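Local structure of fructose-1,6-bisphosphatase (Pyrococcus furiosus, 1XI6) at residues E84-V89 with F114-P119. The protein catalyses the hydrolysis of the 1-phosphate of fructose 1,6-bisphosphate with magnesium as cofactor, and in vitro acts weakly on inositol 1-phosphate and a few other phosphate esters. Numbering follows the deposited sequence.
Sequences ESEYTV and FKKDKP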
ATOM      1  N   GLU A  84      -8.745  22.389   3.373  1.00 50.00           N
ATOM      2  CA  GLU A  84     -10.200  22.395   3.235  1.00 50.00           C
ATOM      3  C   GLU A  84     -10.595  21.986   1.811  1.00 50.00           C
ATOM      4  O   GLU A  84     -11.524  22.560   1.227  1.00 50.00           O
ATOM      5  N   SER A  85      -9.879  21.005   1.260  1.00 50.00           N
ATOM      6  CA  SER A  85     -10.095  20.559  -0.108  1.00 50.00           C
ATOM      7  C   SER A  85     -11.042  19.390  -0.144  1.00 50.00           C
ATOM      8  O   SER A  85     -11.039  18.564   0.766  1.00 50.00           O
ATOM      9  CB  SER A  85      -8.776  20.151  -0.760  1.00 50.00           C
ATOM     10  OG  SER A  85      -8.977  19.747  -2.109  1.00 50.00           O
ATOM     11  N   GLU A  86     -11.840  19.325  -1.209  1.00 50.00           N
ATOM     12  CA  GLU A  86     -12.764  18.213  -1.460  1.00 50.00           C
ATOM     13  C   GLU A  86     -12.031  16.874  -1.580  1.00 50.00           C
ATOM     14  O   GLU A  86     -12.590  15.818  -1.260  1.00 50.00           O
ATOM     15  CB  GLU A  86     -13.562  18.473  -2.739  1.00 50.00           C
ATOM     16  CG  GLU A  86     -14.759  17.548  -2.949  1.00 50.00           C
ATOM     17  CD  GLU A  86     -15.388  17.689  -4.327  1.00 50.00           C
ATOM     18  OE1 GLU A  86     -15.122  18.693  -5.035  1.00 50.00           O
ATOM     19  OE2 GLU A  86     -16.161  16.786  -4.707  1.00 50.00           O
ATOM     20  N   TYR A  87     -10.780  16.943  -2.037  1.00 50.00           N
ATOM     21  CA  TYR A  87      -9.964  15.771  -2.307  1.00 50.00           C
ATOM     22  C   TYR A  87      -8.853  15.531  -1.283  1.00 50.00           C
ATOM     23  O   TYR A  87      -8.193  16.467  -0.820  1.00 50.00           O
ATOM     24  CB  TYR A  87      -9.355  15.887  -3.694  1.00 50.00           C
ATOM     25  CG  TYR A  87     -10.347  15.910  -4.835  1.00 50.00           C
ATOM     26  CD1 TYR A  87     -10.619  17.097  -5.509  1.00 50.00           C
ATOM     27  CD2 TYR A  87     -10.996  14.738  -5.258  1.00 50.00           C
ATOM     28  CE1 TYR A  87     -11.518  17.133  -6.570  1.00 50.00           C
ATOM     29  CE2 TYR A  87     -11.901  14.762  -6.322  1.00 50.00           C
ATOM     30  CZ  TYR A  87     -12.159  15.968  -6.976  1.00 50.00           C
ATOM     31  OH  TYR A  87     -13.049  16.020  -8.033  1.00 50.00           O
ATOM     32  N   THR A  88      -8.649  14.263  -0.944  1.00 50.00           N
ATOM     33  CA  THR A  88      -7.597  13.862  -0.015  1.00 50.00           C
ATOM     34  C   THR A  88      -6.714  12.792  -0.655  1.00 50.00           C
ATOM     35  O   THR A  88      -7.216  11.781  -1.147  1.00 50.00           O
ATOM     36  CB  THR A  88      -8.186  13.356   1.328  1.00 50.00           C
ATOM     37  OG1 THR A  88      -9.051  14.358   1.871  1.00 50.00           O
ATOM     38  CG2 THR A  88      -7.090  13.053   2.344  1.00 50.00           C
ATOM     39  N   VAL A  89      -5.406  13.034  -0.647  1.00 50.00           N
ATOM     40  CA  VAL A  89      -4.421  12.081  -1.142  1.00 50.00           C
ATOM     41  C   VAL A  89      -3.643  11.482   0.032  1.00 50.00           C
ATOM     42  O   VAL A  89      -2.957  12.198   0.759  1.00 50.00           O
ATOM     43  CB  VAL A  89      -3.444  12.734  -2.156  1.00 50.00           C
ATOM     44  CG1 VAL A  89      -2.584  11.688  -2.816  1.00 50.00           C
ATOM     45  CG2 VAL A  89      -4.195  13.489  -3.226  1.00 50.00           C
ATOM     46  N   PHE A 114      -9.024  10.241  -2.533  1.00 50.00           N
ATOM     47  CA  PHE A 114     -10.415  10.287  -2.100  1.00 50.00           C
ATOM     48  C   PHE A 114     -11.098  11.559  -2.577  1.00 50.00           C
ATOM     49  O   PHE A 114     -10.499  12.641  -2.574  1.00 50.00           O
ATOM     50  CB  PHE A 114     -10.507  10.192  -0.580  1.00 50.00           C
ATOM     51  CG  PHE A 114     -10.005   8.897  -0.017  1.00 50.00           C
ATOM     52  CD1 PHE A 114      -8.636   8.673   0.154  1.00 50.00           C
ATOM     53  CD2 PHE A 114     -10.897   7.903   0.362  1.00 50.00           C
ATOM     54  CE1 PHE A 114      -8.165   7.465   0.686  1.00 50.00           C
ATOM     55  CE2 PHE A 114     -10.436   6.694   0.893  1.00 50.00           C
ATOM     56  CZ  PHE A 114      -9.068   6.478   1.052  1.00 50.00           C
ATOM     57  N   LYS A 115     -12.346  11.403  -3.008  1.00 50.00           N
ATOM     58  CA  LYS A 115     -13.250  12.523  -3.226  1.00 50.00           C
ATOM     59  C   LYS A 115     -14.194  12.529  -2.036  1.00 50.00           C
ATOM     60  O   LYS A 115     -15.115  11.708  -1.956  1.00 50.00           O
ATOM     61  CB  LYS A 115     -14.022  12.353  -4.532  1.00 50.00           C
ATOM     62  CG  LYS A 115     -14.888  13.537  -4.878  1.00 50.00           C
ATOM     63  CD  LYS A 115     -15.642  13.315  -6.166  1.00 50.00           C
ATOM     64  CE  LYS A 115     -15.861  14.631  -6.885  1.00 50.00           C
ATOM     65  NZ  LYS A 115     -17.162  14.651  -7.607  1.00 50.00           N
ATOM     66  N   LYS A 116     -13.948  13.452  -1.110  1.00 50.00           N
ATOM     67  CA  LYS A 116     -14.651  13.492   0.178  1.00 50.00           C
ATOM     68  C   LYS A 116     -14.302  12.239   0.990  1.00 50.00           C
ATOM     69  O   LYS A 116     -13.162  12.110   1.448  1.00 50.00           O
ATOM     70  CB  LYS A 116     -16.173  13.715   0.012  1.00 50.00           C
ATOM     71  CG  LYS A 116     -16.550  15.127  -0.487  1.00 50.00           C
ATOM     72  CD  LYS A 116     -18.046  15.297  -0.768  1.00 50.00           C
ATOM     73  CE  LYS A 116     -18.398  15.047  -2.246  1.00 50.00           C
ATOM     74  NZ  LYS A 116     -19.875  15.093  -2.513  1.00 50.00           N
ATOM     75  N   ASP A 117     -15.244  11.314   1.158  1.00 50.00           N
ATOM     76  CA  ASP A 117     -14.980  10.110   1.964  1.00 50.00           C
ATOM     77  C   ASP A 117     -14.967   8.799   1.159  1.00 50.00           C
ATOM     78  O   ASP A 117     -14.618   7.740   1.683  1.00 50.00           O
ATOM     79  CB  ASP A 117     -15.943  10.031   3.169  1.00 50.00           C
ATOM     80  CG  ASP A 117     -15.331  10.604   4.462  1.00 50.00           C
ATOM     81  OD1 ASP A 117     -14.464  11.510   4.394  1.00 50.00           O
ATOM     82  OD2 ASP A 117     -15.717  10.148   5.566  1.00 50.00           O
ATOM     83  N   LYS A 118     -15.348   8.873  -0.112  1.00 50.00           N
ATOM     84  CA  LYS A 118     -15.262   7.718  -0.996  1.00 50.00           C
ATOM     85  C   LYS A 118     -13.903   7.721  -1.701  1.00 50.00           C
ATOM     86  O   LYS A 118     -13.487   8.765  -2.223  1.00 50.00           O
ATOM     87  CB  LYS A 118     -16.408   7.714  -2.017  1.00 50.00           C
ATOM     88  N   PRO A 119     -13.191   6.568  -1.691  1.00 50.00           N
ATOM     89  CA  PRO A 119     -12.021   6.359  -2.547  1.00 50.00           C
ATOM     90  C   PRO A 119     -12.411   6.346  -4.018  1.00 50.00           C
ATOM     91  O   PRO A 119     -13.430   5.759  -4.370  1.00 50.00           O
ATOM     92  CB  PRO A 119     -11.525   4.975  -2.124  1.00 50.00           C
ATOM     93  CG  PRO A 119     -12.706   4.304  -1.542  1.00 50.00           C
ATOM     94  CD  PRO A 119     -13.445   5.392  -0.838  1.00 50.00           C
TER
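T88 and F114 form an antiparallel hydrogen-bonded pair at the buried end of this contact. F114 N donates to T88 O at 2.7 Å, nearly straight at 171° and in the carbonyl plane. T88 N returns a bond to F114 O at 3.0 Å. Both side chains lie on one face of the sheet, where F114 packs on I216 of helix 208-219 and meets the F237 ring edge-to-face. T88 OG1 is held by N72 ND2 of the next strand. Y87 and K115 share the other face as a non-hydrogen-bonded pair. The Y87 CG is anti to the carbonyl carbon (chi1 -63°), and the ring runs alongside the K115 chain. Y87 CE2 lies 3.5 Å from K115 CG, and Y87 OH lies 3.3 Å from K115 CE. An alanine in place of Y87 would probably leave the K115 methylenes without this flank and freer to turn. The outer end is looser. K116 N still bonds E86 O at 2.7 Å, but the E86 carboxylate reaches K115 through a long salt bridge, with E86 OE2 3.7 Å from K115 NZ. E86 and K116 are exposed to solvent. K116 belongs to a type II' turn, K115 to K118, that joins strands 108-115 and 118-126. This is a β-hairpin end docked on a neighbouring antiparallel strand, within the large mixed sheet of the inositol monophosphatase fold.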